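Local structure of UDP-N-acetylmuramate--L-alanine ligase (Thermotoga maritima, 1J6U) at residues G21-S26 with G148-S153; L267-K272 with L280-V285; D329-H332 with E336-N339. The protein joins L-alanine to UDP-N-acetylmuramate at the expense of ATP, an early step in making the peptide part of bacterial peptidoglycan. One frame throughout, in Å; residues are numbered along the deposited sequence.

Contact 1: residues G21-S26 with G148-S153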
ATOM      1  N   GLY A  21       6.640   9.535  11.263  1.00 42.59           N
ATOM      2  CA  GLY A  21       7.140   8.196  10.988  1.00 35.27           C
ATOM      3  C   GLY A  21       6.202   7.339  10.167  1.00 40.93           C
ATOM      4  O   GLY A  21       6.570   6.231   9.779  1.00 43.35           O
ATOM      5  N   GLY A  22       4.987   7.835   9.933  1.00 36.79           N
ATOM      6  CA  GLY A  22       4.015   7.134   9.097  1.00 32.01           C
ATOM      7  C   GLY A  22       4.310   7.216   7.581  1.00 41.49           C
ATOM      8  O   GLY A  22       5.039   8.102   7.081  1.00 34.87           O
ATOM      9  N   ILE A  23       3.763   6.276   6.825  1.00 37.72           N
ATOM     10  CA  ILE A  23       4.031   6.304   5.407  1.00 40.98           C
ATOM     11  C   ILE A  23       3.477   7.601   4.773  1.00 41.16           C
ATOM     12  O   ILE A  23       4.187   8.278   4.009  1.00 39.19           O
ATOM     13  CB  ILE A  23       3.458   5.056   4.726  1.00 40.26           C
ATOM     14  CG1 ILE A  23       4.109   4.913   3.364  1.00 42.22           C
ATOM     15  CG2 ILE A  23       1.937   5.113   4.637  1.00 42.86           C
ATOM     16  CD1 ILE A  23       5.536   4.404   3.515  1.00 44.22           C
ATOM     17  N   GLY A  24       2.235   7.956   5.128  1.00 30.41           N
ATOM     18  CA  GLY A  24       1.602   9.176   4.618  1.00 33.17           C
ATOM     19  C   GLY A  24       2.380  10.449   4.947  1.00 39.90           C
ATOM     20  O   GLY A  24       2.829  11.214   4.071  1.00 40.06           O
HETATM   21  N   MSE A  25       2.564  10.659   6.240  1.00 36.32           N
HETATM   22  CA  MSE A  25       3.275  11.792   6.718  1.00 31.81           C
HETATM   23  C   MSE A  25       4.691  11.905   6.231  1.00 41.48           C
HETATM   24  O   MSE A  25       5.126  13.018   5.925  1.00 38.22           O
HETATM   25  CB  MSE A  25       3.259  11.795   8.246  1.00 36.57           C
HETATM   26  CG  MSE A  25       1.923  12.253   8.755  1.00 67.52           C
HETATM   27 SE   MSE A  25       1.707  14.192   8.540  1.00 64.51          SE
HETATM   28  CE  MSE A  25       2.581  14.655  10.223  1.00 67.54           C
ATOM     29  N   SER A  26       5.439  10.800   6.164  1.00 29.32           N
ATOM     30  CA  SER A  26       6.831  10.964   5.720  1.00 37.90           C
ATOM     31  C   SER A  26       6.891  11.472   4.285  1.00 37.48           C
ATOM     32  O   SER A  26       7.806  12.219   3.935  1.00 36.60           O
ATOM     33  CB  SER A  26       7.654   9.666   5.862  1.00 30.47           C
ATOM     34  OG  SER A  26       6.954   8.528   5.392  1.00 39.69           O
ATOM     35  N   GLY A 148       1.754   5.478  -0.763  1.00 30.95           N
ATOM     36  CA  GLY A 148       1.407   4.970   0.557  1.00 32.94           C
ATOM     37  C   GLY A 148       2.123   3.647   0.788  1.00 37.87           C
ATOM     38  O   GLY A 148       1.599   2.736   1.422  1.00 34.51           O
ATOM     39  N   GLY A 149       3.338   3.527   0.263  1.00 31.42           N
ATOM     40  CA  GLY A 149       4.055   2.284   0.424  1.00 24.94           C
ATOM     41  C   GLY A 149       5.439   2.535  -0.105  1.00 26.43           C
ATOM     42  O   GLY A 149       5.730   3.661  -0.508  1.00 26.95           O
ATOM     43  N   ILE A 150       6.311   1.530  -0.080  1.00 28.57           N
ATOM     44  CA  ILE A 150       7.642   1.754  -0.576  1.00 24.51           C
ATOM     45  C   ILE A 150       7.891   1.081  -1.933  1.00 35.11           C
ATOM     46  O   ILE A 150       7.651  -0.119  -2.118  1.00 37.18           O
ATOM     47  CB  ILE A 150       8.711   1.243   0.417  1.00 34.73           C
ATOM     48  CG1 ILE A 150       8.586   1.969   1.754  1.00 36.88           C
ATOM     49  CG2 ILE A 150      10.116   1.449  -0.191  1.00 32.80           C
ATOM     50  CD1 ILE A 150       8.819   3.472   1.665  1.00 33.88           C
HETATM   51  N   MSE A 151       8.379   1.865  -2.880  1.00 37.09           N
HETATM   52  CA  MSE A 151       8.724   1.329  -4.188  1.00 39.43           C
HETATM   53  C   MSE A 151      10.155   1.738  -4.419  1.00 37.15           C
HETATM   54  O   MSE A 151      10.465   2.915  -4.491  1.00 39.80           O
HETATM   55  CB  MSE A 151       7.845   1.894  -5.305  1.00 35.55           C
HETATM   56  CG  MSE A 151       8.317   1.407  -6.670  1.00 55.56           C
HETATM   57 SE   MSE A 151       6.965   1.492  -8.071  1.00 61.70          SE
HETATM   58  CE  MSE A 151       6.956   3.403  -8.359  1.00 31.39           C
ATOM     59  N   ASP A 152      11.026   0.757  -4.560  1.00 38.56           N
ATOM     60  CA  ASP A 152      12.441   1.035  -4.734  1.00 43.24           C
ATOM     61  C   ASP A 152      12.872   1.956  -5.839  1.00 39.46           C
ATOM     62  O   ASP A 152      13.884   2.647  -5.714  1.00 43.74           O
ATOM     63  CB  ASP A 152      13.196  -0.279  -4.816  1.00 45.16           C
ATOM     64  CG  ASP A 152      13.021  -1.083  -3.559  1.00 64.41           C
ATOM     65  OD1 ASP A 152      13.092  -0.449  -2.477  1.00 56.95           O
ATOM     66  OD2 ASP A 152      12.798  -2.314  -3.644  1.00 82.40           O
ATOM     67  N   SER A 153      12.105   1.978  -6.915  1.00 43.91           N
ATOM     68  CA  SER A 153      12.426   2.821  -8.048  1.00 44.55           C
ATOM     69  C   SER A 153      12.223   4.299  -7.692  1.00 39.56           C
ATOM     70  O   SER A 153      12.728   5.178  -8.391  1.00 42.50           O
ATOM     71  CB  SER A 153      11.546   2.421  -9.228  1.00 40.62           C
ATOM     72  OG  SER A 153      10.188   2.689  -8.933  1.00 56.23           O
TER

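Contact 2: residues L267-K272 with L280-V285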
ATOM      1  N   LEU A 267      -5.085  -6.460 -26.271  1.00 42.37           N
ATOM      2  CA  LEU A 267      -3.668  -6.564 -25.928  1.00 36.86           C
ATOM      3  C   LEU A 267      -3.383  -7.656 -24.912  1.00 38.50           C
ATOM      4  O   LEU A 267      -4.270  -8.192 -24.223  1.00 28.36           O
ATOM      5  CB  LEU A 267      -3.122  -5.222 -25.389  1.00 30.68           C
ATOM      6  CG  LEU A 267      -3.784  -4.644 -24.123  1.00 32.09           C
ATOM      7  CD1 LEU A 267      -3.261  -5.357 -22.879  1.00 36.14           C
ATOM      8  CD2 LEU A 267      -3.470  -3.159 -24.038  1.00 18.98           C
ATOM      9  N   GLU A 268      -2.113  -7.984 -24.829  1.00 33.05           N
ATOM     10  CA  GLU A 268      -1.704  -8.965 -23.877  1.00 40.52           C
ATOM     11  C   GLU A 268      -0.922  -8.238 -22.794  1.00 36.90           C
ATOM     12  O   GLU A 268       0.067  -7.554 -23.070  1.00 32.07           O
ATOM     13  CB  GLU A 268      -0.826 -10.032 -24.515  1.00 35.94           C
ATOM     14  CG  GLU A 268      -0.458 -11.088 -23.520  1.00 53.92           C
ATOM     15  CD  GLU A 268       0.405 -12.158 -24.104  1.00 60.90           C
ATOM     16  OE1 GLU A 268       1.548 -11.842 -24.507  1.00 66.52           O
ATOM     17  OE2 GLU A 268      -0.065 -13.315 -24.153  1.00 70.85           O
ATOM     18  N   LEU A 269      -1.406  -8.387 -21.566  1.00 36.62           N
ATOM     19  CA  LEU A 269      -0.762  -7.823 -20.385  1.00 37.09           C
ATOM     20  C   LEU A 269       0.183  -8.851 -19.765  1.00 32.35           C
ATOM     21  O   LEU A 269      -0.214  -9.991 -19.490  1.00 39.16           O
ATOM     22  CB  LEU A 269      -1.815  -7.458 -19.347  1.00 37.01           C
ATOM     23  CG  LEU A 269      -1.363  -6.958 -17.985  1.00 37.95           C
ATOM     24  CD1 LEU A 269      -0.481  -5.716 -18.102  1.00 38.75           C
ATOM     25  CD2 LEU A 269      -2.615  -6.674 -17.190  1.00 51.24           C
ATOM     26  N   LYS A 270       1.436  -8.465 -19.587  1.00 33.43           N
ATOM     27  CA  LYS A 270       2.402  -9.321 -18.910  1.00 37.29           C
ATOM     28  C   LYS A 270       2.877  -8.583 -17.626  1.00 37.89           C
ATOM     29  O   LYS A 270       3.239  -7.414 -17.670  1.00 39.22           O
ATOM     30  CB  LYS A 270       3.605  -9.591 -19.788  1.00 28.77           C
ATOM     31  CG  LYS A 270       3.344 -10.449 -20.974  1.00 55.03           C
ATOM     32  CD  LYS A 270       4.639 -11.167 -21.312  1.00 70.31           C
ATOM     33  CE  LYS A 270       4.891 -11.242 -22.804  1.00 73.22           C
ATOM     34  NZ  LYS A 270       6.310 -11.628 -23.030  1.00 80.42           N
ATOM     35  N   LEU A 271       2.851  -9.265 -16.488  1.00 37.55           N
ATOM     36  CA  LEU A 271       3.317  -8.687 -15.213  1.00 28.44           C
ATOM     37  C   LEU A 271       4.352  -9.591 -14.531  1.00 28.24           C
ATOM     38  O   LEU A 271       4.181 -10.828 -14.472  1.00 32.31           O
ATOM     39  CB  LEU A 271       2.155  -8.506 -14.237  1.00 34.22           C
ATOM     40  CG  LEU A 271       1.027  -7.589 -14.703  1.00 21.67           C
ATOM     41  CD1 LEU A 271      -0.165  -7.679 -13.793  1.00 33.04           C
ATOM     42  CD2 LEU A 271       1.590  -6.174 -14.786  1.00 40.42           C
ATOM     43  N   LYS A 272       5.419  -8.973 -14.032  1.00 29.84           N
ATOM     44  CA  LYS A 272       6.459  -9.683 -13.286  1.00 32.05           C
ATOM     45  C   LYS A 272       5.770  -9.985 -11.945  1.00 34.27           C
ATOM     46  O   LYS A 272       5.838 -11.087 -11.419  1.00 38.40           O
ATOM     47  CB  LYS A 272       7.641  -8.756 -13.075  1.00 36.74           C
ATOM     48  CG  LYS A 272       8.966  -9.379 -13.377  1.00 52.21           C
ATOM     49  N   LEU A 280      -6.004  -6.899 -12.157  1.00 29.03           N
ATOM     50  CA  LEU A 280      -7.055  -5.906 -12.077  1.00 30.62           C
ATOM     51  C   LEU A 280      -6.467  -4.511 -11.868  1.00 32.02           C
ATOM     52  O   LEU A 280      -6.920  -3.559 -12.473  1.00 40.34           O
ATOM     53  CB  LEU A 280      -8.042  -6.276 -10.963  1.00 31.69           C
ATOM     54  CG  LEU A 280      -9.355  -6.948 -11.401  1.00 43.44           C
ATOM     55  CD1 LEU A 280      -9.202  -7.736 -12.682  1.00 45.74           C
ATOM     56  CD2 LEU A 280      -9.824  -7.842 -10.291  1.00 38.07           C
ATOM     57  N   ASN A 281      -5.441  -4.396 -11.038  1.00 33.11           N
ATOM     58  CA  ASN A 281      -4.800  -3.112 -10.801  1.00 34.24           C
ATOM     59  C   ASN A 281      -4.109  -2.629 -12.083  1.00 34.82           C
ATOM     60  O   ASN A 281      -4.052  -1.437 -12.347  1.00 29.48           O
ATOM     61  CB  ASN A 281      -3.718  -3.200  -9.681  1.00 28.47           C
ATOM     62  CG  ASN A 281      -4.291  -3.564  -8.311  1.00 40.25           C
ATOM     63  OD1 ASN A 281      -5.449  -3.260  -7.984  1.00 40.15           O
ATOM     64  ND2 ASN A 281      -3.460  -4.201  -7.492  1.00 34.16           N
ATOM     65  N   ALA A 282      -3.495  -3.551 -12.811  1.00 28.25           N
ATOM     66  CA  ALA A 282      -2.827  -3.205 -14.045  1.00 31.43           C
ATOM     67  C   ALA A 282      -3.913  -2.808 -15.087  1.00 36.23           C
ATOM     68  O   ALA A 282      -3.718  -1.844 -15.819  1.00 28.40           O
ATOM     69  CB  ALA A 282      -2.031  -4.364 -14.527  1.00 27.38           C
ATOM     70  N   LEU A 283      -5.029  -3.546 -15.127  1.00 27.15           N
ATOM     71  CA  LEU A 283      -6.151  -3.254 -16.005  1.00 33.72           C
ATOM     72  C   LEU A 283      -6.608  -1.796 -15.759  1.00 46.15           C
ATOM     73  O   LEU A 283      -6.766  -1.029 -16.703  1.00 40.55           O
ATOM     74  CB  LEU A 283      -7.332  -4.174 -15.709  1.00 34.05           C
ATOM     75  CG  LEU A 283      -7.838  -5.158 -16.780  1.00 45.84           C
ATOM     76  CD1 LEU A 283      -9.342  -5.244 -16.694  1.00 41.34           C
ATOM     77  CD2 LEU A 283      -7.446  -4.724 -18.178  1.00 39.87           C
ATOM     78  N   ALA A 284      -6.814  -1.402 -14.503  1.00 38.86           N
ATOM     79  CA  ALA A 284      -7.225  -0.026 -14.233  1.00 36.96           C
ATOM     80  C   ALA A 284      -6.185   0.958 -14.769  1.00 40.25           C
ATOM     81  O   ALA A 284      -6.524   2.056 -15.236  1.00 40.03           O
ATOM     82  CB  ALA A 284      -7.427   0.198 -12.733  1.00 34.11           C
ATOM     83  N   VAL A 285      -4.916   0.573 -14.707  1.00 29.82           N
ATOM     84  CA  VAL A 285      -3.882   1.450 -15.207  1.00 32.18           C
ATOM     85  C   VAL A 285      -3.980   1.600 -16.734  1.00 33.28           C
ATOM     86  O   VAL A 285      -3.914   2.693 -17.287  1.00 35.78           O
ATOM     87  CB  VAL A 285      -2.469   0.936 -14.796  1.00 38.71           C
ATOM     88  CG1 VAL A 285      -1.372   1.737 -15.558  1.00 36.48           C
ATOM     89  CG2 VAL A 285      -2.266   1.145 -13.251  1.00 35.02           C
TER

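Contact 3: residues D329-H332 with E336-N339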
ATOM      1  N   ASP A 329       4.053  -9.843   3.224  1.00 36.73           N
ATOM      2  CA  ASP A 329       2.747  -9.417   2.786  1.00 38.96           C
ATOM      3  C   ASP A 329       1.917  -8.877   3.932  1.00 47.65           C
ATOM      4  O   ASP A 329       1.818  -9.496   4.977  1.00 48.65           O
ATOM      5  CB  ASP A 329       1.974 -10.532   2.102  1.00 44.90           C
ATOM      6  CG  ASP A 329       0.810  -9.990   1.292  1.00 39.24           C
ATOM      7  OD1 ASP A 329      -0.340  -9.962   1.802  1.00 41.68           O
ATOM      8  OD2 ASP A 329       1.067  -9.553   0.146  1.00 54.42           O
ATOM      9  N   TYR A 330       1.322  -7.715   3.677  1.00 41.57           N
ATOM     10  CA  TYR A 330       0.481  -6.945   4.580  1.00 43.48           C
ATOM     11  C   TYR A 330      -0.815  -7.604   4.970  1.00 38.66           C
ATOM     12  O   TYR A 330      -1.466  -7.145   5.881  1.00 42.02           O
ATOM     13  CB  TYR A 330       0.106  -5.635   3.892  1.00 56.05           C
ATOM     14  CG  TYR A 330       0.383  -4.411   4.675  1.00 75.10           C
ATOM     15  CD1 TYR A 330       1.485  -4.351   5.529  1.00 85.11           C
ATOM     16  CD2 TYR A 330      -0.388  -3.262   4.499  1.00 86.36           C
ATOM     17  CE1 TYR A 330       1.829  -3.168   6.191  1.00 93.67           C
ATOM     18  CE2 TYR A 330      -0.049  -2.060   5.160  1.00 99.62           C
ATOM     19  CZ  TYR A 330       1.069  -2.029   6.002  1.00 97.75           C
ATOM     20  OH  TYR A 330       1.459  -0.864   6.628  1.00104.61           O
ATOM     21  N   ALA A 331      -1.221  -8.660   4.283  1.00 35.76           N
ATOM     22  CA  ALA A 331      -2.520  -9.252   4.587  1.00 35.31           C
ATOM     23  C   ALA A 331      -2.861  -9.377   6.076  1.00 47.14           C
ATOM     24  O   ALA A 331      -2.018  -9.789   6.884  1.00 52.57           O
ATOM     25  CB  ALA A 331      -2.643 -10.616   3.906  1.00 39.13           C
ATOM     26  N   HIS A 332      -4.103  -9.034   6.429  1.00 48.51           N
ATOM     27  CA  HIS A 332      -4.572  -9.117   7.811  1.00 48.34           C
ATOM     28  C   HIS A 332      -6.000  -9.599   7.886  1.00 42.09           C
ATOM     29  O   HIS A 332      -6.528  -9.903   8.933  1.00 59.01           O
ATOM     30  CB  HIS A 332      -4.461  -7.771   8.497  1.00 42.26           C
ATOM     31  CG  HIS A 332      -5.174  -6.679   7.789  1.00 62.10           C
ATOM     32  ND1 HIS A 332      -4.570  -5.905   6.820  1.00 65.28           N
ATOM     33  CD2 HIS A 332      -6.456  -6.251   7.881  1.00 60.34           C
ATOM     34  CE1 HIS A 332      -5.453  -5.047   6.343  1.00 75.23           C
ATOM     35  NE2 HIS A 332      -6.605  -5.236   6.968  1.00 71.23           N
ATOM     36  N   GLU A 336      -7.810 -11.502   2.333  1.00 39.10           N
ATOM     37  CA  GLU A 336      -6.515 -11.114   1.830  1.00 47.10           C
ATOM     38  C   GLU A 336      -5.576 -12.334   1.967  1.00 49.46           C
ATOM     39  O   GLU A 336      -4.712 -12.549   1.126  1.00 48.94           O
ATOM     40  CB  GLU A 336      -5.971  -9.916   2.611  1.00 43.84           C
ATOM     41  CG  GLU A 336      -6.991  -8.828   2.883  1.00 54.87           C
ATOM     42  CD  GLU A 336      -6.397  -7.630   3.644  1.00 62.44           C
ATOM     43  OE1 GLU A 336      -5.729  -7.843   4.677  1.00 64.19           O
ATOM     44  OE2 GLU A 336      -6.604  -6.469   3.220  1.00 72.83           O
ATOM     45  N   ILE A 337      -5.780 -13.147   3.003  1.00 46.23           N
ATOM     46  CA  ILE A 337      -4.943 -14.314   3.221  1.00 40.93           C
ATOM     47  C   ILE A 337      -5.299 -15.411   2.248  1.00 44.97           C
ATOM     48  O   ILE A 337      -4.400 -16.077   1.703  1.00 42.14           O
ATOM     49  CB  ILE A 337      -5.047 -14.807   4.690  1.00 46.39           C
ATOM     50  CG1 ILE A 337      -4.301 -13.819   5.588  1.00 34.25           C
ATOM     51  CG2 ILE A 337      -4.454 -16.213   4.851  1.00 29.72           C
ATOM     52  CD1 ILE A 337      -4.480 -14.095   7.011  1.00 51.96           C
ATOM     53  N   ARG A 338      -6.594 -15.607   2.011  1.00 37.29           N
ATOM     54  CA  ARG A 338      -7.002 -16.621   1.031  1.00 47.42           C
ATOM     55  C   ARG A 338      -6.383 -16.258  -0.346  1.00 52.39           C
ATOM     56  O   ARG A 338      -5.910 -17.138  -1.081  1.00 52.08           O
ATOM     57  CB  ARG A 338      -8.534 -16.697   0.916  1.00 45.50           C
ATOM     58  CG  ARG A 338      -9.061 -17.856   0.043  1.00 42.00           C
ATOM     59  N   ASN A 339      -6.372 -14.957  -0.668  1.00 46.63           N
ATOM     60  CA  ASN A 339      -5.814 -14.463  -1.928  1.00 43.12           C
ATOM     61  C   ASN A 339      -4.318 -14.674  -1.974  1.00 45.08           C
ATOM     62  O   ASN A 339      -3.783 -15.186  -2.953  1.00 39.05           O
ATOM     63  CB  ASN A 339      -6.097 -12.966  -2.109  1.00 41.03           C
ATOM     64  CG  ASN A 339      -7.549 -12.688  -2.428  1.00 49.51           C
ATOM     65  OD1 ASN A 339      -8.058 -11.596  -2.152  1.00 60.76           O
ATOM     66  ND2 ASN A 339      -8.230 -13.673  -3.010  1.00 49.42           N
TER

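Contact 1: residues G21-S26 with G148-S153
Gly148 meets Ile23, the first residue of helix 23-34, and their CA atoms lie 5.7 Å apart. Ile23 CG1 comes within 3.5 Å of the carbonyl carbon C of Gly148. The CG2 branch is looser, with Ile23 CG2 4.0 Å from Gly148 O. Gly149 follows, and its N is also 3.5 Å from Ile23 CG1. The branch therefore rests against the peptide link between the two glycines, where no side chain intervenes. A chi1 of -163° sets Ile23 CG1 anti to the backbone N, over the glycine peptide, and CD1 continues from it to Ile150. There the two methyl ends make an apolar pair, Ile23 CD1 to Ile150 CD1 at 3.9 Å. Ile150 also touches Glu48 and Arg49 of helix 48-55. Selenomethionine Met151 turns to helix 125-138, and Asp152 OD2 is hydrogen-bonded to His310. Just before Ile23, the N-cap residue Gly22 offers its O to both Ser26 N and Ser26 OG, which approach from opposite faces of its plane. This helix start holds part of a glycine pattern that is probably of Rossmann type. Across the contact the touch is van der Waals, so shape and not bond direction sets this meeting of the N-terminal and middle domains.

Contact 2: residues L267-K272 with L280-V285
Ala282 presses its methyl group between Leu269 and Leu271, two residues on the same side of strand 264-271. This is the tight part of the contact. Leu269 CD2 is 3.6 Å from Ala282 CB, and Leu271 CD1 is 3.9 Å from the same atom. The second methyls stay close behind, with Leu269 CD1 and Leu271 CD2 each 4.1 Å from Ala282 CB. One small group is thus held by both branches of two leucines. The leucines reach it by different torsions. Leu269 sends CG anti to its backbone N (chi1 175°), whereas Leu271 has CG anti to its carbonyl carbon (chi1 -60°). The short side chain of Ala282 lets the helix backbone approach, and Leu269 CD2 lies 4.5 Å from Leu283 N. The segment axes still pass 9.9 Å apart, at 128° between their directions. Leu283 lies at the looser margin; its side chain stays 5.3 Å from the strand segment and touches Val259 of the neighbouring strand. Val279 and Ile286 from the same helix, with Leu300 and Leu303 of helix 296-305, add to the packing around Leu269.

The other side of the strand is different. Glu268 and Lys270 alternate with the leucines, are partly exposed and do not touch the helix segment. On the helix, Asn281 and Val285 face helix 125-138, which begins in the predicted ATP-binding loop. Helix 276-291 is therefore sandwiched between that helix and a three-stranded antiparallel sheet. This small sheet, beside the larger mixed one, is a feature of the Mur ligase middle domain.

Contact 3: residues D329-H332 with E336-N339
The imidazole ring of His332 carries Glu336 OE1 over one face, 3.1 Å above the plane and near the ring centre. Ring and carboxylate planes stand 78° apart. At the ring edge, in plane, lies Tyr330 O, to which His332 ND1 makes a weak hydrogen bond of 3.5 Å. ND1 is also close to Glu336 OE1, but the angle is too poor for a bond. OE1 instead takes the backbone: His332 N donates to Glu336 OE1 at 2.7 Å, nearly straight at 168°. Thr333 N is a second donor to this oxygen, so two successive N-H groups grip one carboxylate atom. In His332, chi1 56° sets the ring between the backbone N and the carbonyl carbon, so the oxygen held by His332 N also lies over the ring face. Nearer the helix backbone, Ala331 CB packs on Glu336 CB at 3.6 Å and on Ile337 CG1 at 4.0 Å. An Asx turn shapes the approach, with Ala331 N bonded to Asp329 OD1 at 2.9 Å. Glu336 thus reaches back, its side chain extended, from the first turn of helix 334-347. This strand-loop-helix connection belongs to the Mur ligase C-terminal domain, with the Glu336 side chain about 5 Å from that of Asp123, a predicted ATP-site residue.

From the N terminus, contact 1 comes first and spans the longest stretch of chain. It closes a loop of 121 residues by bringing the start of helix 23-34 to the loop after strand 144-146, so it ties the N-terminal domain to the middle one. In contact 2, helix 276-291 turns back to pack against the preceding strand 264-271 within the middle domain, closing a loop of seven residues. Contact 3 closes one of three and joins the end of strand 324-329 to helix 334-347 in the C-terminal domain. The three follow in series, with none nested or crossed. Their centres lie about 20 to 23 Å apart, and none touches another. Contacts 1 and 3 come nearest, about 6 Å between closest atoms.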